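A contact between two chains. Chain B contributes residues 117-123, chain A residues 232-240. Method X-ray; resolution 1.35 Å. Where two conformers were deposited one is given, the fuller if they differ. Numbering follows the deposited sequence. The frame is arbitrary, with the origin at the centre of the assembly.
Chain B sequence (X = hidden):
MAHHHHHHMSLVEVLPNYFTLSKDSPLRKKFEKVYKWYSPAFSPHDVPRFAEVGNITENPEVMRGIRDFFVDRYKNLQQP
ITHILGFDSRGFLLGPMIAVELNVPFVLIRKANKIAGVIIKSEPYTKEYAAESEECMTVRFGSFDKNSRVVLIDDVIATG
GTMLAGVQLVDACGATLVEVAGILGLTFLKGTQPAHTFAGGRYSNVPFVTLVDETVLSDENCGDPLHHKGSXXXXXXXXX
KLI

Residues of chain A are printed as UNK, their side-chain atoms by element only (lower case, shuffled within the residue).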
# COMPACT_ATOMS: atom_id res chain seq x y z
N GLY B 117 -10.21 -12.00 10.51
CA GLY B 117 -9.87 -13.39 10.81
C GLY B 117 -9.18 -13.53 12.14
O GLY B 117 -9.22 -12.65 13.01
N VAL B 118 -8.54 -14.68 12.32
CA VAL B 118 -7.68 -14.90 13.48
C VAL B 118 -6.33 -14.28 13.17
O VAL B 118 -5.77 -14.50 12.09
CB VAL B 118 -7.55 -16.40 13.78
CG1 VAL B 118 -6.57 -16.63 14.93
CG2 VAL B 118 -8.92 -16.99 14.10
N ILE B 119 -5.82 -13.45 14.08
CA ILE B 119 -4.60 -12.69 13.82
C ILE B 119 -3.64 -12.84 14.99
O ILE B 119 -4.05 -13.01 16.14
CB ILE B 119 -4.89 -11.20 13.51
CG1 ILE B 119 -5.48 -10.48 14.73
CG2 ILE B 119 -5.83 -11.08 12.33
CD1 ILE B 119 -5.71 -8.99 14.50
N ILE B 120 -2.33 -12.81 14.67
CA ILE B 120 -1.26 -12.83 15.66
C ILE B 120 -0.80 -11.40 15.86
O ILE B 120 -0.60 -10.66 14.88
CB ILE B 120 -0.08 -13.68 15.17
CG1 ILE B 120 -0.54 -15.04 14.64
CG2 ILE B 120 0.95 -13.86 16.28
CD1 ILE B 120 0.55 -15.82 13.94
N LYS B 121 -0.60 -11.00 17.12
CA LYS B 121 -0.17 -9.65 17.45
C LYS B 121 1.24 -9.67 18.04
O LYS B 121 1.59 -10.57 18.81
CB LYS B 121 -1.15 -8.94 18.39
CG LYS B 121 -1.19 -9.46 19.81
CD LYS B 121 -2.03 -8.55 20.69
CE LYS B 121 -1.55 -7.11 20.63
NZ LYS B 121 -2.30 -6.23 21.58
N SER B 122 2.05 -8.69 17.64
CA SER B 122 3.42 -8.56 18.11
C SER B 122 3.44 -7.91 19.49
O SER B 122 2.41 -7.51 20.04
CB SER B 122 4.22 -7.71 17.12
OG SER B 122 3.88 -6.33 17.24
N GLU B 123 4.64 -7.80 20.07
CA GLU B 123 4.84 -6.94 21.22
C GLU B 123 4.69 -5.48 20.80
O GLU B 123 4.83 -5.15 19.62
CB GLU B 123 6.25 -7.14 21.77
CG GLU B 123 6.44 -8.44 22.49
CD GLU B 123 5.52 -8.57 23.69
OE1 GLU B 123 5.36 -7.57 24.42
OE2 GLU B 123 4.94 -9.66 23.88
N UNK A 232 -10.22 -13.54 18.70
CA UNK A 232 -9.52 -13.75 17.44
C UNK A 232 -8.10 -13.21 17.45
O UNK A 232 -7.35 -13.51 16.52
c UNK A 232 -10.15 -9.05 14.08
n UNK A 232 -10.99 -9.59 14.97
c UNK A 232 -11.17 -11.03 15.17
c UNK A 232 -10.22 -11.59 16.23
n UNK A 232 -9.43 -9.83 13.28
n UNK A 232 -10.06 -7.72 13.98
c UNK A 232 -10.31 -13.11 16.29
N UNK A 233 -7.73 -12.39 18.44
CA UNK A 233 -6.40 -11.81 18.54
C UNK A 233 -5.59 -12.69 19.48
O UNK A 233 -5.90 -12.77 20.67
c UNK A 233 -7.41 -9.49 18.24
c UNK A 233 -7.70 -8.12 18.87
c UNK A 233 -5.05 -9.77 19.11
c UNK A 233 -6.46 -10.37 19.07
N UNK A 234 -4.54 -13.33 18.96
CA UNK A 234 -3.69 -14.23 19.73
C UNK A 234 -2.27 -13.67 19.81
O UNK A 234 -1.81 -12.97 18.91
c UNK A 234 -2.83 -17.26 17.39
c UNK A 234 -5.14 -16.17 19.04
c UNK A 234 -3.70 -15.68 19.19
c UNK A 234 -2.95 -15.81 17.87
N UNK A 235 -1.59 -13.99 20.91
CA UNK A 235 -0.23 -13.51 21.10
C UNK A 235 0.76 -14.38 20.33
O UNK A 235 0.44 -15.47 19.84
o UNK A 235 0.24 -14.90 23.00
c UNK A 235 0.13 -13.56 22.58
N UNK A 236 2.00 -13.89 20.24
CA UNK A 236 3.06 -14.70 19.63
C UNK A 236 3.25 -16.01 20.38
O UNK A 236 3.40 -17.07 19.76
s UNK A 236 4.36 -12.65 18.25
c UNK A 236 4.37 -13.91 19.55
N UNK A 237 3.25 -15.95 21.71
CA UNK A 237 3.43 -17.17 22.50
C UNK A 237 2.29 -18.15 22.27
O UNK A 237 2.51 -19.36 22.16
c UNK A 237 3.56 -16.84 23.99
N UNK A 238 1.05 -17.65 22.19
CA UNK A 238 -0.08 -18.52 21.90
C UNK A 238 0.04 -19.12 20.51
O UNK A 238 -0.18 -20.32 20.32
o UNK A 238 -3.41 -16.31 24.82
o UNK A 238 -3.23 -15.63 22.75
c UNK A 238 -1.69 -17.33 23.52
c UNK A 238 -2.86 -16.35 23.70
c UNK A 238 -1.40 -17.75 22.07
N UNK A 239 0.43 -18.30 19.52
CA UNK A 239 0.58 -18.81 18.16
C UNK A 239 1.65 -19.90 18.08
O UNK A 239 1.50 -20.88 17.33
c UNK A 239 0.89 -17.66 17.21
N UNK A 240 2.75 -19.75 18.83
CA UNK A 240 3.83 -20.73 18.75
C UNK A 240 3.37 -22.12 19.19
O UNK A 240 3.90 -23.12 18.70
c UNK A 240 8.26 -19.06 19.30
n UNK A 240 9.37 -18.39 20.03
c UNK A 240 5.77 -19.11 18.97
c UNK A 240 6.91 -18.64 19.86
c UNK A 240 5.02 -20.27 19.59
O HOH W 1 2.45 -11.16 21.22

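Position 232 carries three carbons, a nitrogen, then a carbon bearing two more nitrogens: the guanidinium of arginine. One terminal nitrogen lies 2.8 Å from Gly B117 O, a hydrogen bond made at the edge of the group, near its plane. Arg A232 is extended beyond chi1 (p, then t, t), so its NH1 reaches back to the residue where the chain B stretch begins. Its backbone opens the pairing: Ile B119 N donates to Arg A232 O at 2.9 Å.

Position 233 has four carbons, forked at the first, with one arm two carbons long; that pattern is isoleucine. Ile A233 sits on the same sheet face as Ile B119, CG1 to CG1 4.1 Å, while its CG2 rests 3.6 Å from Lys B121 CD, so the aliphatic part of the lysine serves as apolar surface.

Position 234 repeats the forked four-carbon pattern, again isoleucine, but projects from the other face, beside Ile B120. Ile A234 CG1 lies 4.1 Å from Ile B120 CG1. Its backbone bonds twice: Ile A234 N donates to Ile B119 O at 2.9 Å, and Lys B121 N donates to Ile A234 O at 2.9 Å.

Position 235 has one carbon and one oxygen, with no branch, and this side chain does not touch chain B: serine. Ser A235 spends its OG within its own chain, accepting from the backbone N of position 238 at 3.0 Å and capping the helix that follows.

Position 236 has one carbon and one sulfur, hence cysteine. Cys A236 SG packs 4.1 Å from Ile B120 CG2. A water accepts from Cys A236 N at 2.9 Å and donates to Lys B121 O at 2.6 Å, bridging the chains just past the direct backbone bonds.

Position 237 has a single carbon, alanine, and makes no contact with chain B. Position 238 has three carbons, the third carrying two oxygens, and makes no contact with chain B either: unbranched up to a carboxylate, glutamate. Glu A238 OE2 accepts a hydrogen bond from Ser A235 N at 3.0 Å, a second bond between the same two residues.

Position 239 is again a single carbon, alanine, this time pointed at the partner: Ala A239 CB meets Ile B120 CD1 at 3.8 Å. Position 240, four carbons in a row ending in nitrogen, is lysine and stays clear of chain B.

The rule is a short parallel strand pairing, with backbone bonds setting the register and isoleucines matched on both faces. An arginine bond holds its start; beyond it, the capped helix brings Cys A236 and Ala A239 against Ile B120.

Chain A, residues 232-240: RIISCAEAK
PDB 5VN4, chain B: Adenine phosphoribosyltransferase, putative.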